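Local coordinates for protein PHB depolymerase (Penicillium funiculosum, PDB 2D81) that hydrolyses the ester bonds of the biopolyester polyhydroxybutyrate, as a fungal depolymerase with a circularly permuted alpha/beta hydrolase fold, at residues 6-11 and 312-317; 152-157 and 235-240. All coordinates share one frame; numbering follows the deposited sequence.

Interaction 1 (6-11 and 312-317)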
loop_
_atom_site.group_PDB
_atom_site.type_symbol
_atom_site.label_atom_id
_atom_site.label_comp_id
_atom_site.label_asym_id
_atom_site.label_seq_id
_atom_site.Cartn_x
_atom_site.Cartn_y
_atom_site.Cartn_z
ATOM N N PHE A 6 -16.746 7.919 -9.130
ATOM C CA PHE A 6 -17.272 8.676 -8.002
ATOM C C PHE A 6 -16.823 10.132 -8.053
ATOM O O PHE A 6 -15.935 10.490 -8.827
ATOM C CB PHE A 6 -16.822 8.046 -6.681
ATOM C CG PHE A 6 -17.459 6.718 -6.396
ATOM C CD1 PHE A 6 -16.883 5.540 -6.857
ATOM C CD2 PHE A 6 -18.647 6.649 -5.679
ATOM C CE1 PHE A 6 -17.485 4.307 -6.605
ATOM C CE2 PHE A 6 -19.257 5.423 -5.423
ATOM C CZ PHE A 6 -18.674 4.251 -5.887
ATOM N N ASN A 7 -17.446 10.971 -7.231
ATOM C CA ASN A 7 -17.055 12.368 -7.164
ATOM C C ASN A 7 -15.861 12.486 -6.232
ATOM O O ASN A 7 -15.991 12.879 -5.069
ATOM C CB ASN A 7 -18.211 13.235 -6.656
ATOM C CG ASN A 7 -17.899 14.717 -6.738
ATOM O OD1 ASN A 7 -16.860 15.112 -7.267
ATOM N ND2 ASN A 7 -18.802 15.545 -6.226
ATOM N N VAL A 8 -14.698 12.122 -6.755
ATOM C CA VAL A 8 -13.457 12.162 -5.993
ATOM C C VAL A 8 -12.490 13.127 -6.659
ATOM O O VAL A 8 -12.248 13.042 -7.863
ATOM C CB VAL A 8 -12.806 10.765 -5.927
ATOM C CG1 VAL A 8 -11.446 10.855 -5.246
ATOM C CG2 VAL A 8 -13.715 9.802 -5.171
ATOM N N ASN A 9 -11.938 14.048 -5.877
ATOM C CA ASN A 9 -10.969 14.989 -6.418
ATOM C C ASN A 9 -9.673 14.249 -6.737
ATOM O O ASN A 9 -9.107 13.580 -5.877
ATOM C CB ASN A 9 -10.683 16.109 -5.418
ATOM C CG ASN A 9 -10.041 17.316 -6.075
ATOM O OD1 ASN A 9 -9.152 17.175 -6.914
ATOM N ND2 ASN A 9 -10.485 18.510 -5.695
ATOM N N PRO A 10 -9.190 14.358 -7.986
ATOM C CA PRO A 10 -7.950 13.684 -8.384
ATOM C C PRO A 10 -6.741 14.137 -7.566
ATOM O O PRO A 10 -5.716 13.457 -7.535
ATOM C CB PRO A 10 -7.814 14.053 -9.861
ATOM C CG PRO A 10 -9.241 14.223 -10.299
ATOM C CD PRO A 10 -9.836 14.994 -9.147
ATOM N N ASN A 11 -6.860 15.285 -6.905
ATOM C CA ASN A 11 -5.748 15.822 -6.127
ATOM C C ASN A 11 -5.779 15.347 -4.675
ATOM O O ASN A 11 -5.071 15.891 -3.827
ATOM C CB ASN A 11 -5.758 17.355 -6.148
ATOM C CG ASN A 11 -6.961 17.944 -5.431
ATOM O OD1 ASN A 11 -7.451 17.384 -4.447
ATOM N ND2 ASN A 11 -7.435 19.090 -5.909
ATOM N N GLN A 312 -10.396 5.501 -12.898
ATOM C CA GLN A 312 -11.829 5.295 -13.082
ATOM C C GLN A 312 -12.616 5.942 -11.947
ATOM O O GLN A 312 -13.590 6.657 -12.182
ATOM C CB GLN A 312 -12.138 3.798 -13.152
ATOM C CG GLN A 312 -13.627 3.436 -13.143
ATOM C CD GLN A 312 -14.419 4.104 -14.255
ATOM O OE1 GLN A 312 -13.854 4.592 -15.235
ATOM N NE2 GLN A 312 -15.739 4.118 -14.111
ATOM N N ILE A 313 -12.181 5.700 -10.715
ATOM C CA ILE A 313 -12.877 6.238 -9.554
ATOM C C ILE A 313 -12.901 7.765 -9.544
ATOM O O ILE A 313 -13.917 8.366 -9.203
ATOM C CB ILE A 313 -12.239 5.727 -8.246
ATOM C CG1 ILE A 313 -12.505 4.224 -8.102
ATOM C CG2 ILE A 313 -12.793 6.496 -7.050
ATOM C CD1 ILE A 313 -11.726 3.550 -6.991
ATOM N N VAL A 314 -11.792 8.398 -9.915
ATOM C CA VAL A 314 -11.729 9.857 -9.853
ATOM C C VAL A 314 -12.335 10.515 -11.089
ATOM O O VAL A 314 -12.474 11.737 -11.141
ATOM C CB VAL A 314 -10.274 10.362 -9.690
ATOM C CG1 VAL A 314 -9.640 9.719 -8.469
ATOM C CG2 VAL A 314 -9.468 10.060 -10.943
ATOM N N SER A 315 -12.700 9.705 -12.078
ATOM C CA SER A 315 -13.235 10.236 -13.332
ATOM C C SER A 315 -14.625 10.836 -13.140
ATOM O O SER A 315 -15.171 11.462 -14.050
ATOM C CB SER A 315 -13.302 9.138 -14.396
ATOM O OG SER A 315 -14.340 8.214 -14.116
ATOM N N GLY A 316 -15.195 10.645 -11.954
ATOM C CA GLY A 316 -16.503 11.204 -11.673
ATOM C C GLY A 316 -16.449 12.545 -10.964
ATOM O O GLY A 316 -17.485 13.080 -10.568
ATOM N N PHE A 317 -15.247 13.092 -10.797
ATOM C CA PHE A 317 -15.092 14.376 -10.118
ATOM C C PHE A 317 -15.942 15.435 -10.809
ATOM O O PHE A 317 -15.896 15.579 -12.030
ATOM C CB PHE A 317 -13.619 14.805 -10.120
ATOM C CG PHE A 317 -13.362 16.106 -9.406
ATOM C CD1 PHE A 317 -13.812 16.302 -8.104
ATOM C CD2 PHE A 317 -12.654 17.128 -10.032
ATOM C CE1 PHE A 317 -13.562 17.498 -7.434
ATOM C CE2 PHE A 317 -12.397 18.331 -9.370
ATOM C CZ PHE A 317 -12.851 18.517 -8.069
#
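One face of the Phe317 ring carries Asn9 CA and Pro10 CD. Asn9 CA sits 3.9 Å from the ring centroid, displaced toward the rim, and Pro10 CD stands at a similar distance over the CG and CD2 side; both are CH-pi contacts. The Asn9 side chain runs beside the ring and points the same way, its amide plane turned 33° from the ring plane, and Asn9 ND2 comes to 3.4 Å from Phe317 CZ. An alanine in place of Asn9 would probably leave Phe317 CZ without the amide group packed beside it. Asn7 OD1 approaches obliquely, 3.4 Å from Phe317 CD1; its CG is anti to the backbone N (chi1 -173°), and the amide is held by bonds to Gly217 O through ND2 and Gln318 N through OD1. The Phe6 ring meets Ile313 CG2 obliquely, while the backbone supplies a hydrogen bond across the contact, Phe6 N to Ile313 O, 2.9 Å and 160° at the hydrogen. Between them Val8 packs with both branches: CG2 on Ile313 CG2 and CG1 on Val314 CG1, each pair 3.9 Å apart. Gly316 CA lies 3.0 Å from Phe6 O, and a CB on Gly316 would come to about 2.4 Å from that oxygen, a clash. Leu223 and Ile257, from strands 221-227 and 256-260, continue the apolar packing around Val8. This is structural packing of the two chain ends: the last turn of helix 301-314 and the type I turn after it close against the N-terminal segment with its short strand 8-9, beside strands 221-227 and 256-260 of the alpha/beta hydrolase sheet.

Interaction 2 (152-157 and 235-240)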
loop_
_atom_site.group_PDB
_atom_site.type_symbol
_atom_site.label_atom_id
_atom_site.label_comp_id
_atom_site.label_asym_id
_atom_site.label_seq_id
_atom_site.Cartn_x
_atom_site.Cartn_y
_atom_site.Cartn_z
ATOM N N SER A 152 4.005 -13.385 14.709
ATOM C CA SER A 152 3.731 -13.148 13.296
ATOM C C SER A 152 3.178 -14.405 12.631
ATOM O O SER A 152 3.920 -15.342 12.334
ATOM C CB SER A 152 5.005 -12.698 12.574
ATOM O OG SER A 152 4.727 -12.328 11.234
ATOM N N THR A 153 1.870 -14.408 12.399
ATOM C CA THR A 153 1.190 -15.534 11.769
ATOM C C THR A 153 -0.159 -15.042 11.233
ATOM O O THR A 153 -0.622 -13.961 11.609
ATOM C CB THR A 153 0.977 -16.683 12.790
ATOM O OG1 THR A 153 0.452 -17.836 12.124
ATOM C CG2 THR A 153 0.016 -16.254 13.886
ATOM N N SER A 154 -0.783 -15.817 10.352
ATOM C CA SER A 154 -2.038 -15.394 9.733
ATOM C C SER A 154 -3.037 -14.970 10.810
ATOM O O SER A 154 -3.121 -15.595 11.869
ATOM C CB SER A 154 -2.630 -16.531 8.894
ATOM O OG SER A 154 -3.802 -16.104 8.213
ATOM N N PRO A 155 -3.850 -13.935 10.535
ATOM C CA PRO A 155 -3.923 -13.133 9.307
ATOM C C PRO A 155 -2.938 -11.965 9.204
ATOM O O PRO A 155 -3.062 -11.132 8.308
ATOM C CB PRO A 155 -5.361 -12.648 9.324
ATOM C CG PRO A 155 -5.541 -12.327 10.779
ATOM C CD PRO A 155 -4.918 -13.537 11.472
ATOM N N TYR A 156 -1.974 -11.906 10.117
ATOM C CA TYR A 156 -1.024 -10.798 10.176
ATOM C C TYR A 156 -1.731 -9.454 10.354
ATOM O O TYR A 156 -1.355 -8.447 9.754
ATOM C CB TYR A 156 -0.149 -10.777 8.917
ATOM C CG TYR A 156 0.558 -12.090 8.681
ATOM C CD1 TYR A 156 0.004 -13.063 7.852
ATOM C CD2 TYR A 156 1.764 -12.378 9.319
ATOM C CE1 TYR A 156 0.629 -14.288 7.661
ATOM C CE2 TYR A 156 2.397 -13.603 9.138
ATOM C CZ TYR A 156 1.823 -14.552 8.307
ATOM O OH TYR A 156 2.437 -15.768 8.118
ATOM N N ILE A 157 -2.761 -9.458 11.189
ATOM C CA ILE A 157 -3.438 -8.237 11.620
ATOM C C ILE A 157 -3.644 -8.381 13.126
ATOM O O ILE A 157 -4.149 -9.402 13.586
ATOM C CB ILE A 157 -4.819 -8.093 10.942
ATOM C CG1 ILE A 157 -4.667 -8.159 9.420
ATOM C CG2 ILE A 157 -5.463 -6.775 11.353
ATOM C CD1 ILE A 157 -5.994 -8.262 8.686
ATOM N N SER A 235 -8.469 -14.220 -1.237
ATOM C CA SER A 235 -8.323 -15.657 -1.440
ATOM C C SER A 235 -7.829 -16.353 -0.171
ATOM O O SER A 235 -8.195 -17.500 0.107
ATOM C CB SER A 235 -7.338 -15.920 -2.585
ATOM O OG SER A 235 -7.146 -17.309 -2.788
ATOM N N SER A 236 -6.997 -15.655 0.597
ATOM C CA SER A 236 -6.353 -16.255 1.763
ATOM C C SER A 236 -7.153 -16.075 3.051
ATOM O O SER A 236 -7.324 -17.024 3.818
ATOM C CB SER A 236 -4.953 -15.669 1.954
ATOM O OG SER A 236 -4.100 -16.002 0.873
ATOM N N ILE A 237 -7.636 -14.861 3.291
ATOM C CA ILE A 237 -8.263 -14.538 4.570
ATOM C C ILE A 237 -9.629 -13.875 4.419
ATOM O O ILE A 237 -10.131 -13.249 5.357
ATOM C CB ILE A 237 -7.356 -13.613 5.416
ATOM C CG1 ILE A 237 -7.045 -12.331 4.642
ATOM C CG2 ILE A 237 -6.072 -14.342 5.786
ATOM C CD1 ILE A 237 -6.225 -11.320 5.420
ATOM N N GLY A 238 -10.230 -14.013 3.244
ATOM C CA GLY A 238 -11.521 -13.391 3.009
ATOM C C GLY A 238 -11.473 -11.891 3.232
ATOM O O GLY A 238 -10.532 -11.227 2.801
ATOM N N SER A 239 -12.479 -11.352 3.913
ATOM C CA SER A 239 -12.598 -9.906 4.064
ATOM C C SER A 239 -11.860 -9.364 5.288
ATOM O O SER A 239 -12.076 -8.224 5.689
ATOM C CB SER A 239 -14.073 -9.503 4.145
ATOM O OG SER A 239 -14.679 -10.021 5.317
ATOM N N ARG A 240 -10.981 -10.165 5.877
ATOM C CA ARG A 240 -10.343 -9.750 7.120
ATOM C C ARG A 240 -9.429 -8.533 7.008
ATOM O O ARG A 240 -9.348 -7.740 7.945
ATOM C CB ARG A 240 -9.584 -10.919 7.753
ATOM C CG ARG A 240 -10.502 -11.972 8.357
ATOM C CD ARG A 240 -9.753 -12.883 9.318
ATOM N NE ARG A 240 -10.602 -13.948 9.844
ATOM C CZ ARG A 240 -11.702 -13.748 10.564
ATOM N NH1 ARG A 240 -12.098 -12.515 10.852
ATOM N NH2 ARG A 240 -12.407 -14.783 11.000
#
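Ser154 opens the contact from the loop 152-157: its OG, anti to the backbone N (chi1 -176°), reaches to 3.8 Å from Ile237 CG2. The setting is loop-to-helix-end packing in an alpha/beta hydrolase fold: the segment leads into strand 157-159, and its partner is the end of helix 234-237 with the type II' turn, Ile237 to Arg240, that follows. The peptide bond before Pro155 is cis, and CB of this proline is directed at the other segment. Pro155 CB comes to 4.0 Å from Ile237 CG2, the same methyl that Ser154 meets, and on its other flank the aliphatic Arg240 CD lies a little farther off, at 4.4 Å from Pro155 CB. That methyl is therefore shared by two consecutive residues, with Ile237 CG2 anti to its own carbonyl carbon. Beyond the two segments, the Arg240 side chain also touches Ala144. No hydrogen bond crosses between the segments, and 183 Å² is buried, both sides summed; the contact is van der Waals packing around isoleucine methyls. Ile157 also touches Gln232 and has its backbone N held by Asn147 OD1. At the end of its side chain, Ile157 CD1 stands 4.5 Å from Ile237 CD1 and reaches 3.5 Å from the carbonyl oxygen Arg240 O.

Overall arrangement
Interaction 2 is nested along the chain inside the loop closed by interaction 1, yet the two do not touch: their centres are 30 Å apart and their nearest atoms about 17 Å. Both are partly buried and lie well away from the chain centre, at 19 and 16 Å, and they share no helix or strand. Interaction 1 joins the two chain ends and backs onto the main sheet, burying 494 Å² through a backbone bond, aromatic contacts and aliphatic packing. Interaction 2 buries 183 Å², joining a loop to a helix end by sparse van der Waals touches; its Ser154 side chain is about 11 Å from the bound hydroxybutyrate trimer.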